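Local coordinates for protein HP0420 homologue (PDB 3LW3) that is of unknown function but adopts a hotdog fold, a fold shared with thioesterases and dehydratases, and pairs with a second copy of itself, at residues L17-L22 with A67-L72; V61-F66 with I96-T101. All coordinates share one frame; numbering follows the deposited sequence.

Contact 1 (L17-L22 with A67-L72); sequences LVCTRL and AALCAL
Val-18 lays both of its methyls against the last full turn of a helix, and Leu-69 meets most of that surface. CG1 of Val-18 rests 3.8 Å from the carbonyl O of Leu-69, a van der Waals contact with the backbone of the last turn. Its other branch, CG2, reaches the side chain itself, 3.9 Å from Leu-69 CB, and the two side chains cross at about a right angle. With CG2 anti to the backbone N and CG1 between N and the carbonyl carbon (chi1 70°), the valine straddles the root of the leucine, CG1 mainly on the Leu-69 carbonyl and CG2 on its side chain, although CG1 also comes within 4.1 Å of Leu-69 CB. Cys-70 is the smaller partner, its SG lying 4.3 Å from Val-18 CG1. Farther out along the leucine, CD1 of Leu-69 meets the sulfur of Cys-19 at 3.8 Å. No hydrogen bond crosses this buried, apolar seam.

The loop loosens quickly beyond it. Leu-17 and Thr-20 are exposed, and a type I beta turn from Cys-19 to Leu-22, closed by Leu-22 N to Cys-19 O at 3.1 Å, carries the chain away from the helix and along the second subunit. There Arg-21 makes a salt bridge to Asp-52 of the second subunit, and the Cys-19 sulfur that packs on Leu-69 is also the disulfide partner of Cys-50 of that subunit. Within the chain, the loop before strand 29-34 lies against the C-terminal end of helix 57-72, where Leu-69 also packs on Ile-130 of strand 121-132 and Ala-68 rests on Phe-128 of that strand and Ile-112 of strand 109-118.

Contact 2 (V61-F66 with I96-T101); sequences VGAASF and IYFNAT
Ala-63 and Ala-64 press their methyls against the Phe-98 ring; in the hotdog fold the central helix lies in the curve of the antiparallel sheet, and here the two meet. Along the helix, Val-61 comes first and points away from the strand, packing on Met-82 of the second subunit, while its carbonyl O accepts hydrogen bonds from both the N and the OG of Ser-65, the OG standing above the carbonyl plane, 45° out of it. Ala-63 then turns its CB toward the strand and sits over one face of the ring at one edge, 3.6 Å from Phe-98 CE2 and 3.8 Å from CD2. One residue on, Ala-64 CB lies over the same face at the opposite edge, 3.9 Å from Phe-98 CD1, so the two small residues bring the helix backbone close to the aromatic group, with the CA atoms of Ala-64 and Phe-98 6.0 Å apart. Ser-65 faces the other copy, near its Ala-57, and Phe-66 makes no contact with segment 96-101 and packs on Val-40 and Leu-22. On the strand, Phe-98 holds CG beside its backbone N (chi1 -65°), which directs the ring at the helix; Phe-124 of strand 121-132 meets it edge to face. Between the two alanine methyls, the backbone itself lies over the ring: Ala-64 N sits 4.1 Å above the plane of Phe-98, offset toward the rim.

Overall arrangement
Contacts 1 and 2 lie about 11 Å apart, centre to centre, on the same helix 57-72, their touching residues nearly two turns apart, and their segments alternate along the chain: 17-22, then 61-66, 67-72 and 96-101. Contact 2 sets the middle of the helix on strand 96-105, whereas contact 1 brings the N-terminal loop onto its C-terminal end. They also touch directly, since Ala-71 CB lies 3.7 Å from Ala-100 CB. One helix is thus packed on by the sheet and by the loop. The helix segment of contact 2 reaches the second subunit through Val-61, Ser-65 and Phe-66, and contact 1 does so through its loop.

Contact 1 (L17-L22 with A67-L72)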
loop_
_atom_site.group_PDB
_atom_site.type_symbol
_atom_site.label_atom_id
_atom_site.label_comp_id
_atom_site.label_asym_id
_atom_site.label_seq_id
_atom_site.Cartn_x
_atom_site.Cartn_y
_atom_site.Cartn_z
ATOM N N LEU B 17 18.262 3.428 -5.355
ATOM C CA LEU B 17 18.708 2.089 -4.982
ATOM C C LEU B 17 17.590 1.136 -4.605
ATOM O O LEU B 17 17.799 -0.081 -4.579
ATOM C CB LEU B 17 19.675 2.184 -3.792
ATOM C CG LEU B 17 20.898 3.102 -3.966
ATOM C CD1 LEU B 17 21.927 2.792 -2.879
ATOM C CD2 LEU B 17 21.469 2.948 -5.361
ATOM N N VAL B 18 16.411 1.669 -4.284
ATOM C CA VAL B 18 15.326 0.858 -3.748
ATOM C C VAL B 18 14.267 0.542 -4.817
ATOM O O VAL B 18 14.096 1.271 -5.781
ATOM C CB VAL B 18 14.729 1.568 -2.491
ATOM C CG1 VAL B 18 13.984 2.813 -2.916
ATOM C CG2 VAL B 18 13.904 0.603 -1.639
ATOM N N CYS B 19 13.549 -0.560 -4.627
ATOM C CA CYS B 19 12.485 -0.978 -5.537
ATOM C C CYS B 19 12.887 -0.964 -7.010
ATOM O O CYS B 19 12.213 -0.403 -7.863
ATOM C CB CYS B 19 11.198 -0.183 -5.304
ATOM S SG CYS B 19 10.337 -0.668 -3.716
ATOM N N THR B 20 13.984 -1.640 -7.303
ATOM C CA THR B 20 14.437 -1.659 -8.674
ATOM C C THR B 20 13.446 -2.285 -9.667
ATOM O O THR B 20 13.527 -1.983 -10.855
ATOM C CB THR B 20 15.840 -2.275 -8.829
ATOM O OG1 THR B 20 15.830 -3.668 -8.485
ATOM C CG2 THR B 20 16.839 -1.499 -7.951
ATOM N N ARG B 21 12.528 -3.132 -9.211
ATOM C CA ARG B 21 11.616 -3.788 -10.141
ATOM C C ARG B 21 10.270 -3.049 -10.255
ATOM O O ARG B 21 9.445 -3.430 -11.064
ATOM C CB ARG B 21 11.359 -5.248 -9.758
ATOM C CG ARG B 21 12.583 -6.127 -9.538
ATOM C CD ARG B 21 13.108 -6.747 -10.839
ATOM N NE ARG B 21 12.051 -7.276 -11.716
ATOM C CZ ARG B 21 11.647 -8.552 -11.757
ATOM N NH1 ARG B 21 12.194 -9.475 -10.955
ATOM N NH2 ARG B 21 10.681 -8.909 -12.601
ATOM N N LEU B 22 10.062 -1.988 -9.485
ATOM C CA LEU B 22 8.763 -1.313 -9.459
ATOM C C LEU B 22 8.424 -0.538 -10.741
ATOM O O LEU B 22 9.182 0.345 -11.203
ATOM C CB LEU B 22 8.657 -0.384 -8.241
ATOM C CG LEU B 22 7.240 0.098 -7.865
ATOM C CD1 LEU B 22 6.118 -0.938 -8.064
ATOM C CD2 LEU B 22 7.203 0.529 -6.427
ATOM N N ALA B 67 7.150 6.456 -1.763
ATOM C CA ALA B 67 7.798 7.713 -1.254
ATOM C C ALA B 67 8.687 7.420 -0.013
ATOM O O ALA B 67 9.854 7.858 0.067
ATOM C CB ALA B 67 6.786 8.790 -0.855
ATOM N N ALA B 68 8.094 6.706 0.947
ATOM C CA ALA B 68 8.783 6.356 2.207
ATOM C C ALA B 68 10.110 5.626 1.909
ATOM O O ALA B 68 11.157 6.014 2.407
ATOM C CB ALA B 68 7.876 5.511 3.075
ATOM N N LEU B 69 10.074 4.586 1.075
ATOM C CA LEU B 69 11.294 3.830 0.710
ATOM C C LEU B 69 12.320 4.746 0.028
ATOM O O LEU B 69 13.503 4.659 0.316
ATOM C CB LEU B 69 10.941 2.611 -0.139
ATOM C CG LEU B 69 10.283 1.499 0.687
ATOM C CD1 LEU B 69 9.505 0.398 -0.137
ATOM C CD2 LEU B 69 11.378 0.846 1.540
ATOM N N CYS B 70 11.870 5.632 -0.861
ATOM C CA CYS B 70 12.783 6.541 -1.547
ATOM C C CYS B 70 13.472 7.573 -0.631
ATOM O O CYS B 70 14.611 7.994 -0.895
ATOM C CB CYS B 70 12.064 7.261 -2.681
ATOM S SG CYS B 70 11.572 6.211 -4.033
ATOM N N ALA B 71 12.819 7.967 0.445
ATOM C CA ALA B 71 13.404 8.922 1.379
ATOM C C ALA B 71 14.657 8.356 2.057
ATOM O O ALA B 71 15.602 9.107 2.326
ATOM C CB ALA B 71 12.355 9.310 2.483
ATOM N N LEU B 72 14.615 7.066 2.367
ATOM C CA LEU B 72 15.763 6.379 2.982
ATOM C C LEU B 72 16.744 5.870 1.901
ATOM O O LEU B 72 17.972 5.949 2.070
ATOM C CB LEU B 72 15.288 5.219 3.853
ATOM C CG LEU B 72 16.390 4.423 4.527
ATOM C CD1 LEU B 72 17.130 5.383 5.411
ATOM C CD2 LEU B 72 15.728 3.320 5.294
#

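Contact 2 (V61-F66 with I96-T101)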
loop_
_atom_site.group_PDB
_atom_site.type_symbol
_atom_site.label_atom_id
_atom_site.label_comp_id
_atom_site.label_asym_id
_atom_site.label_seq_id
_atom_site.Cartn_x
_atom_site.Cartn_y
_atom_site.Cartn_z
ATOM N N VAL B 61 -1.975 3.975 -0.400
ATOM C CA VAL B 61 -0.916 3.541 0.505
ATOM C C VAL B 61 0.330 3.091 -0.312
ATOM O O VAL B 61 1.439 3.308 0.117
ATOM C CB VAL B 61 -1.439 2.483 1.441
ATOM C CG1 VAL B 61 -0.310 1.974 2.338
ATOM C CG2 VAL B 61 -2.648 3.066 2.233
ATOM N N GLY B 62 0.132 2.465 -1.465
ATOM C CA GLY B 62 1.232 1.990 -2.320
ATOM C C GLY B 62 2.106 3.176 -2.734
ATOM O O GLY B 62 3.319 3.111 -2.632
ATOM N N ALA B 63 1.475 4.290 -3.141
ATOM C CA ALA B 63 2.237 5.497 -3.511
ATOM C C ALA B 63 3.031 6.039 -2.288
ATOM O O ALA B 63 4.227 6.367 -2.397
ATOM C CB ALA B 63 1.293 6.552 -4.052
ATOM N N ALA B 64 2.363 6.097 -1.126
ATOM C CA ALA B 64 2.980 6.595 0.111
ATOM C C ALA B 64 4.174 5.710 0.470
ATOM O O ALA B 64 5.263 6.194 0.836
ATOM C CB ALA B 64 1.974 6.594 1.221
ATOM N N SER B 65 3.988 4.406 0.326
ATOM C CA SER B 65 5.026 3.394 0.614
ATOM C C SER B 65 6.299 3.604 -0.228
ATOM O O SER B 65 7.421 3.602 0.284
ATOM C CB SER B 65 4.471 1.961 0.390
ATOM O OG SER B 65 3.459 1.631 1.331
ATOM N N PHE B 66 6.103 3.795 -1.524
ATOM C CA PHE B 66 7.178 4.087 -2.429
ATOM C C PHE B 66 7.884 5.363 -2.015
ATOM O O PHE B 66 9.119 5.356 -1.914
ATOM C CB PHE B 66 6.636 4.160 -3.844
ATOM C CG PHE B 66 7.664 4.454 -4.894
ATOM C CD1 PHE B 66 8.917 3.832 -4.899
ATOM C CD2 PHE B 66 7.337 5.290 -5.950
ATOM C CE1 PHE B 66 9.848 4.106 -5.905
ATOM C CE2 PHE B 66 8.224 5.553 -6.967
ATOM C CZ PHE B 66 9.515 4.987 -6.937
ATOM N N ILE B 96 -2.081 13.714 -6.686
ATOM C CA ILE B 96 -1.696 13.671 -5.236
ATOM C C ILE B 96 -0.170 13.608 -5.049
ATOM O O ILE B 96 0.450 12.626 -5.507
ATOM C CB ILE B 96 -2.301 12.434 -4.555
ATOM C CG1 ILE B 96 -3.776 12.289 -4.920
ATOM C CG2 ILE B 96 -2.157 12.524 -3.055
ATOM C CD1 ILE B 96 -4.609 13.546 -4.520
ATOM N N TYR B 97 0.423 14.627 -4.418
ATOM C CA TYR B 97 1.877 14.621 -4.119
ATOM C C TYR B 97 2.143 14.017 -2.735
ATOM O O TYR B 97 1.601 14.489 -1.719
ATOM C CB TYR B 97 2.422 16.049 -4.181
ATOM C CG TYR B 97 2.558 16.531 -5.595
ATOM C CD1 TYR B 97 3.710 16.275 -6.333
ATOM C CD2 TYR B 97 1.497 17.191 -6.208
ATOM C CE1 TYR B 97 3.850 16.700 -7.645
ATOM C CE2 TYR B 97 1.605 17.600 -7.514
ATOM C CZ TYR B 97 2.789 17.372 -8.216
ATOM O OH TYR B 97 2.886 17.787 -9.526
ATOM N N PHE B 98 2.955 12.958 -2.702
ATOM C CA PHE B 98 3.335 12.368 -1.424
ATOM C C PHE B 98 4.751 12.765 -1.075
ATOM O O PHE B 98 5.693 12.426 -1.802
ATOM C CB PHE B 98 3.256 10.841 -1.458
ATOM C CG PHE B 98 1.836 10.322 -1.648
ATOM C CD1 PHE B 98 1.044 9.969 -0.544
ATOM C CD2 PHE B 98 1.289 10.194 -2.923
ATOM C CE1 PHE B 98 -0.240 9.490 -0.730
ATOM C CE2 PHE B 98 -0.055 9.705 -3.080
ATOM C CZ PHE B 98 -0.766 9.339 -1.991
ATOM N N ASN B 99 4.894 13.460 0.050
ATOM C CA ASN B 99 6.183 13.987 0.520
ATOM C C ASN B 99 6.616 13.205 1.764
ATOM O O ASN B 99 5.925 13.272 2.789
ATOM C CB ASN B 99 6.013 15.474 0.858
ATOM C CG ASN B 99 5.504 16.288 -0.328
ATOM O OD1 ASN B 99 5.965 16.107 -1.458
ATOM N ND2 ASN B 99 4.518 17.166 -0.088
ATOM N N ALA B 100 7.718 12.461 1.644
ATOM C CA ALA B 100 8.264 11.631 2.734
ATOM C C ALA B 100 9.426 12.376 3.389
ATOM O O ALA B 100 10.289 12.967 2.704
ATOM C CB ALA B 100 8.769 10.352 2.191
ATOM N N THR B 101 9.549 12.224 4.694
ATOM C CA THR B 101 10.688 12.775 5.441
ATOM C C THR B 101 11.064 11.770 6.533
ATOM O O THR B 101 10.207 11.317 7.313
ATOM C CB THR B 101 10.350 14.131 6.100
ATOM O OG1 THR B 101 9.835 15.063 5.141
ATOM C CG2 THR B 101 11.613 14.738 6.863
#